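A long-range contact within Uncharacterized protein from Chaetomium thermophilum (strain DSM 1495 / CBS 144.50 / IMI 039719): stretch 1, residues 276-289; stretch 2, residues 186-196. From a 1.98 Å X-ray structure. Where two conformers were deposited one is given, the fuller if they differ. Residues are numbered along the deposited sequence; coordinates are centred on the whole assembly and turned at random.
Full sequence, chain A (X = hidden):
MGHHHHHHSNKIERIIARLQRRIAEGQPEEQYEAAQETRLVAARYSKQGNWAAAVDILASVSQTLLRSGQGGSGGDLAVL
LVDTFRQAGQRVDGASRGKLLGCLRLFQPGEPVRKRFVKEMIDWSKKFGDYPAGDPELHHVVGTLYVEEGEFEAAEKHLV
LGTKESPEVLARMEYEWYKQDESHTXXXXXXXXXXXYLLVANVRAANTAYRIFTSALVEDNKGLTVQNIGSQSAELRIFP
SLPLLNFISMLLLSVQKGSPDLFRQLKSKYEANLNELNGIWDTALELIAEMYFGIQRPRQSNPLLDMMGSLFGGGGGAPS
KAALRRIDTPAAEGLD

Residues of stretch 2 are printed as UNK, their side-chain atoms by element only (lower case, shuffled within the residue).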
# COMPACT_ATOMS: atom_id res chain seq x y z
N GLU A 276 -27.45 -2.11 -1.25
CA GLU A 276 -27.14 -3.53 -1.14
C GLU A 276 -25.74 -3.83 -0.59
O GLU A 276 -25.45 -4.98 -0.25
CB GLU A 276 -27.29 -4.21 -2.51
CG GLU A 276 -28.71 -4.20 -3.07
CD GLU A 276 -28.85 -4.96 -4.39
OE1 GLU A 276 -27.86 -5.52 -4.89
OE2 GLU A 276 -29.98 -5.01 -4.92
N LEU A 277 -24.87 -2.82 -0.51
CA LEU A 277 -23.49 -3.01 -0.09
C LEU A 277 -23.38 -3.07 1.44
O LEU A 277 -22.31 -3.35 2.00
CB LEU A 277 -22.62 -1.86 -0.62
CG LEU A 277 -21.83 -1.99 -1.93
CD1 LEU A 277 -22.44 -2.97 -2.89
CD2 LEU A 277 -21.60 -0.63 -2.57
N ASN A 278 -24.50 -2.77 2.09
CA ASN A 278 -24.62 -2.62 3.55
C ASN A 278 -23.43 -1.91 4.21
O ASN A 278 -22.83 -2.38 5.18
CB ASN A 278 -25.15 -3.89 4.27
CG ASN A 278 -24.06 -4.81 4.76
OD1 ASN A 278 -23.17 -5.20 4.01
ND2 ASN A 278 -24.14 -5.20 6.03
N GLY A 279 -23.13 -0.74 3.64
CA GLY A 279 -22.23 0.23 4.25
C GLY A 279 -20.75 0.18 3.91
O GLY A 279 -20.00 1.06 4.36
N ILE A 280 -20.31 -0.81 3.13
CA ILE A 280 -18.86 -0.99 2.98
C ILE A 280 -18.15 0.14 2.23
O ILE A 280 -16.93 0.26 2.31
CB ILE A 280 -18.43 -2.36 2.36
CG1 ILE A 280 -18.98 -2.51 0.92
CG2 ILE A 280 -18.76 -3.55 3.33
CD1 ILE A 280 -18.41 -3.74 0.14
N TRP A 281 -18.90 0.95 1.48
CA TRP A 281 -18.28 2.11 0.80
C TRP A 281 -18.59 3.46 1.47
O TRP A 281 -18.17 4.50 0.95
CB TRP A 281 -18.69 2.23 -0.67
CG TRP A 281 -18.26 1.11 -1.58
CD1 TRP A 281 -17.50 0.01 -1.26
CD2 TRP A 281 -18.57 0.98 -2.98
NE1 TRP A 281 -17.33 -0.80 -2.37
CE2 TRP A 281 -17.97 -0.22 -3.44
CE3 TRP A 281 -19.30 1.76 -3.88
CZ2 TRP A 281 -18.09 -0.66 -4.76
CZ3 TRP A 281 -19.41 1.33 -5.21
CH2 TRP A 281 -18.81 0.14 -5.63
N ASP A 282 -19.34 3.45 2.57
CA ASP A 282 -19.95 4.67 3.12
C ASP A 282 -18.90 5.69 3.55
O ASP A 282 -18.98 6.86 3.18
CB ASP A 282 -20.84 4.36 4.33
CG ASP A 282 -22.19 3.80 3.96
OD1 ASP A 282 -22.59 3.84 2.77
OD2 ASP A 282 -22.86 3.31 4.90
N THR A 283 -17.92 5.25 4.34
CA THR A 283 -16.89 6.17 4.82
C THR A 283 -16.01 6.69 3.68
O THR A 283 -15.66 7.89 3.63
CB THR A 283 -16.03 5.51 5.92
OG1 THR A 283 -16.89 5.18 7.01
CG2 THR A 283 -14.95 6.47 6.43
N ALA A 284 -15.65 5.79 2.76
CA ALA A 284 -14.91 6.16 1.55
C ALA A 284 -15.65 7.22 0.73
O ALA A 284 -15.05 8.19 0.27
CB ALA A 284 -14.61 4.94 0.68
N LEU A 285 -16.96 7.02 0.52
CA LEU A 285 -17.72 7.94 -0.32
C LEU A 285 -17.89 9.30 0.35
O LEU A 285 -17.85 10.32 -0.31
CB LEU A 285 -19.09 7.36 -0.69
CG LEU A 285 -19.00 6.23 -1.73
CD1 LEU A 285 -20.35 5.58 -1.90
CD2 LEU A 285 -18.44 6.75 -3.08
N GLU A 286 -18.08 9.29 1.66
CA GLU A 286 -18.14 10.53 2.46
C GLU A 286 -16.85 11.34 2.34
O GLU A 286 -16.89 12.55 2.14
CB GLU A 286 -18.35 10.21 3.92
CG GLU A 286 -19.79 9.96 4.27
CD GLU A 286 -19.95 9.62 5.73
OE1 GLU A 286 -19.25 10.22 6.58
OE2 GLU A 286 -20.78 8.74 6.02
N LEU A 287 -15.72 10.66 2.47
CA LEU A 287 -14.42 11.34 2.36
C LEU A 287 -14.17 11.87 0.95
O LEU A 287 -13.67 12.99 0.78
CB LEU A 287 -13.26 10.43 2.81
CG LEU A 287 -13.02 10.41 4.32
CD1 LEU A 287 -12.02 9.34 4.67
CD2 LEU A 287 -12.53 11.77 4.85
N ILE A 288 -14.55 11.07 -0.04
CA ILE A 288 -14.48 11.48 -1.44
C ILE A 288 -15.38 12.69 -1.75
O ILE A 288 -14.94 13.62 -2.41
CB ILE A 288 -14.79 10.26 -2.37
CG1 ILE A 288 -13.58 9.30 -2.38
CG2 ILE A 288 -15.16 10.73 -3.81
CD1 ILE A 288 -13.86 7.92 -2.98
N ALA A 289 -16.64 12.67 -1.28
CA ALA A 289 -17.54 13.84 -1.41
C ALA A 289 -16.95 15.11 -0.78
O ALA A 289 -17.10 16.20 -1.33
CB ALA A 289 -18.94 13.56 -0.79
N UNK A 186 -17.44 -8.15 -9.48
CA UNK A 186 -16.41 -7.31 -10.17
C UNK A 186 -16.27 -5.86 -9.64
O UNK A 186 -15.15 -5.44 -9.39
c UNK A 186 -16.56 -7.32 -11.69
N UNK A 187 -17.39 -5.11 -9.44
CA UNK A 187 -17.26 -3.71 -8.97
C UNK A 187 -16.66 -3.58 -7.58
O UNK A 187 -16.01 -2.57 -7.29
c UNK A 187 -18.81 -5.52 -9.60
c UNK A 187 -19.52 -4.24 -9.78
c UNK A 187 -18.72 -3.20 -8.95
N UNK A 188 -16.85 -4.59 -6.72
CA UNK A 188 -16.29 -4.57 -5.36
C UNK A 188 -14.76 -4.63 -5.38
O UNK A 188 -14.10 -3.95 -4.61
c UNK A 188 -19.22 -4.68 -4.56
c UNK A 188 -16.86 -5.71 -4.51
c UNK A 188 -18.82 -6.97 -3.48
c UNK A 188 -18.23 -5.57 -3.84
N UNK A 189 -14.21 -5.45 -6.25
CA UNK A 189 -12.76 -5.57 -6.36
C UNK A 189 -12.19 -4.40 -7.10
O UNK A 189 -11.11 -3.91 -6.75
c UNK A 189 -12.70 -8.05 -6.05
c UNK A 189 -12.36 -6.90 -6.99
c UNK A 189 -14.24 -9.77 -5.26
c UNK A 189 -12.15 -9.44 -4.11
o UNK A 189 -13.67 -11.11 -3.38
c UNK A 189 -13.92 -8.73 -6.15
c UNK A 189 -13.35 -10.11 -4.25
c UNK A 189 -11.83 -8.40 -5.01
N UNK A 190 -12.92 -3.90 -8.09
CA UNK A 190 -12.48 -2.69 -8.76
C UNK A 190 -12.38 -1.53 -7.76
O UNK A 190 -11.38 -0.79 -7.77
s UNK A 190 -12.79 -1.01 -10.96
c UNK A 190 -13.42 -2.34 -9.94
N UNK A 191 -13.39 -1.41 -6.88
CA UNK A 191 -13.43 -0.35 -5.87
C UNK A 191 -12.26 -0.43 -4.91
O UNK A 191 -11.75 0.59 -4.53
c UNK A 191 -14.76 -0.33 -5.13
N UNK A 192 -11.83 -1.64 -4.53
CA UNK A 192 -10.64 -1.82 -3.68
C UNK A 192 -9.34 -1.31 -4.33
O UNK A 192 -8.38 -1.01 -3.61
n UNK A 192 -9.70 -4.81 1.45
c UNK A 192 -11.38 -5.20 -1.80
n UNK A 192 -11.89 -4.38 0.90
c UNK A 192 -10.48 -3.28 -3.24
n UNK A 192 -10.40 -5.17 -0.71
c UNK A 192 -10.66 -4.78 0.54
c UNK A 192 -11.66 -3.78 -2.37
N UNK A 193 -9.30 -1.24 -5.66
CA UNK A 193 -8.12 -0.71 -6.37
C UNK A 193 -8.25 0.75 -6.70
O UNK A 193 -7.22 1.40 -6.93
c UNK A 193 -7.88 -1.46 -7.69
N UNK A 194 -9.48 1.26 -6.77
CA UNK A 194 -9.73 2.64 -7.24
C UNK A 194 -9.96 3.62 -6.11
O UNK A 194 -9.30 4.65 -6.06
c UNK A 194 -10.59 1.97 -9.51
c UNK A 194 -10.94 2.69 -8.21
c UNK A 194 -11.34 4.14 -8.48
N UNK A 195 -10.89 3.29 -5.20
CA UNK A 195 -11.25 4.19 -4.10
C UNK A 195 -10.08 4.57 -3.19
O UNK A 195 -9.94 5.73 -2.85
c UNK A 195 -14.15 4.65 -5.03
c UNK A 195 -12.45 3.67 -3.28
c UNK A 195 -14.86 3.00 -3.25
c UNK A 195 -13.72 3.41 -4.13
N UNK A 196 -9.24 3.59 -2.79
CA UNK A 196 -8.12 3.98 -1.92
C UNK A 196 -7.17 5.01 -2.55
O UNK A 196 -6.63 5.86 -1.81
c UNK A 196 -9.38 2.11 -2.86
c UNK A 196 -7.40 2.63 -1.64
c UNK A 196 -8.52 1.62 -1.67
O HOH W 1 -15.43 -3.04 -2.29

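Position 186 carries one side-chain carbon, out of reach of stretch 1; a lone methyl means alanine, Ala186, and its carbonyl O accepts a hydrogen bond from the N of position 190, starting the helix. At 187 three carbons close a ring onto the backbone N, which identifies proline. Pro187 suits the first turn of a helix, where its N need not donate, and its O lies 3.8 Å from CZ2 of Trp281, at the edge of the indole near the ring plane.

Position 188 has four carbons, forked at the second, and they meet Leu277, Ile280 and Trp281; this is leucine. Its CA-to-CB bond points sideways, but the end of the side chain comes nearer: Leu188 CD1 lies 4.0 Å from Leu277 CD1 and 4.2 Å from Trp281 CZ2, and its CG is 4.4 Å from Ile280 CD1. A flexible, branched apolar chain can meet all three.

At 189 one carbon leads to a six-carbon ring bearing an oxygen: tyrosine. The CA-to-CB bond of Tyr189 points away from stretch 1, and its OH is hydrogen-bonded elsewhere in the structure. Position 190 shows one carbon and one sulfur, hence cysteine; Cys190 is buried but does not touch stretch 1.

Position 191 has a single carbon, packed against Trp281, so it is alanine. Ala191 CB lies 3.4 Å from Trp281 CZ2, and at that distance the small methyl lets the indole come close to the helix. Position 192 bears three carbons, a nitrogen, then a carbon with two more nitrogens: arginine. The guanidinium of Arg192 bonds elsewhere in the structure. One carbon at 193 gives Ala193, out of reach; one carbon carrying two others at 194 gives Val194, buried but also out of reach.

Position 195 has four carbons forked at the second, which meet Trp281, Ala284 and Ile288: again leucine. Leu195 CD1 sits over one face of Trp281, 4.2 Å from the centroid of the five-membered ring and 11° off its normal, a CH-pi contact; the same CD1 is 4.4 Å from Ala284 CB, while CD2 is 3.9 Å from Ile288 CD1. At 196 three carbons close a ring onto N, so this is proline; the CA-to-CB bond of Pro196 points away from stretch 1, and its N, having no hydrogen to donate, coincides with the helix kink.

The contact is apolar, burying 350 Å² with no direct hydrogen bond across it. Trp281 is its hub, meeting Pro187, Leu188, Ala191 and Leu195. Its polar NE1 is served by a water, which accepts from Trp281 NE1 at 2.9 Å and donates to Leu188 O at 2.8 Å, joining indole and helix backbone.

Stretch 2 186-196: APLYCARAVLP
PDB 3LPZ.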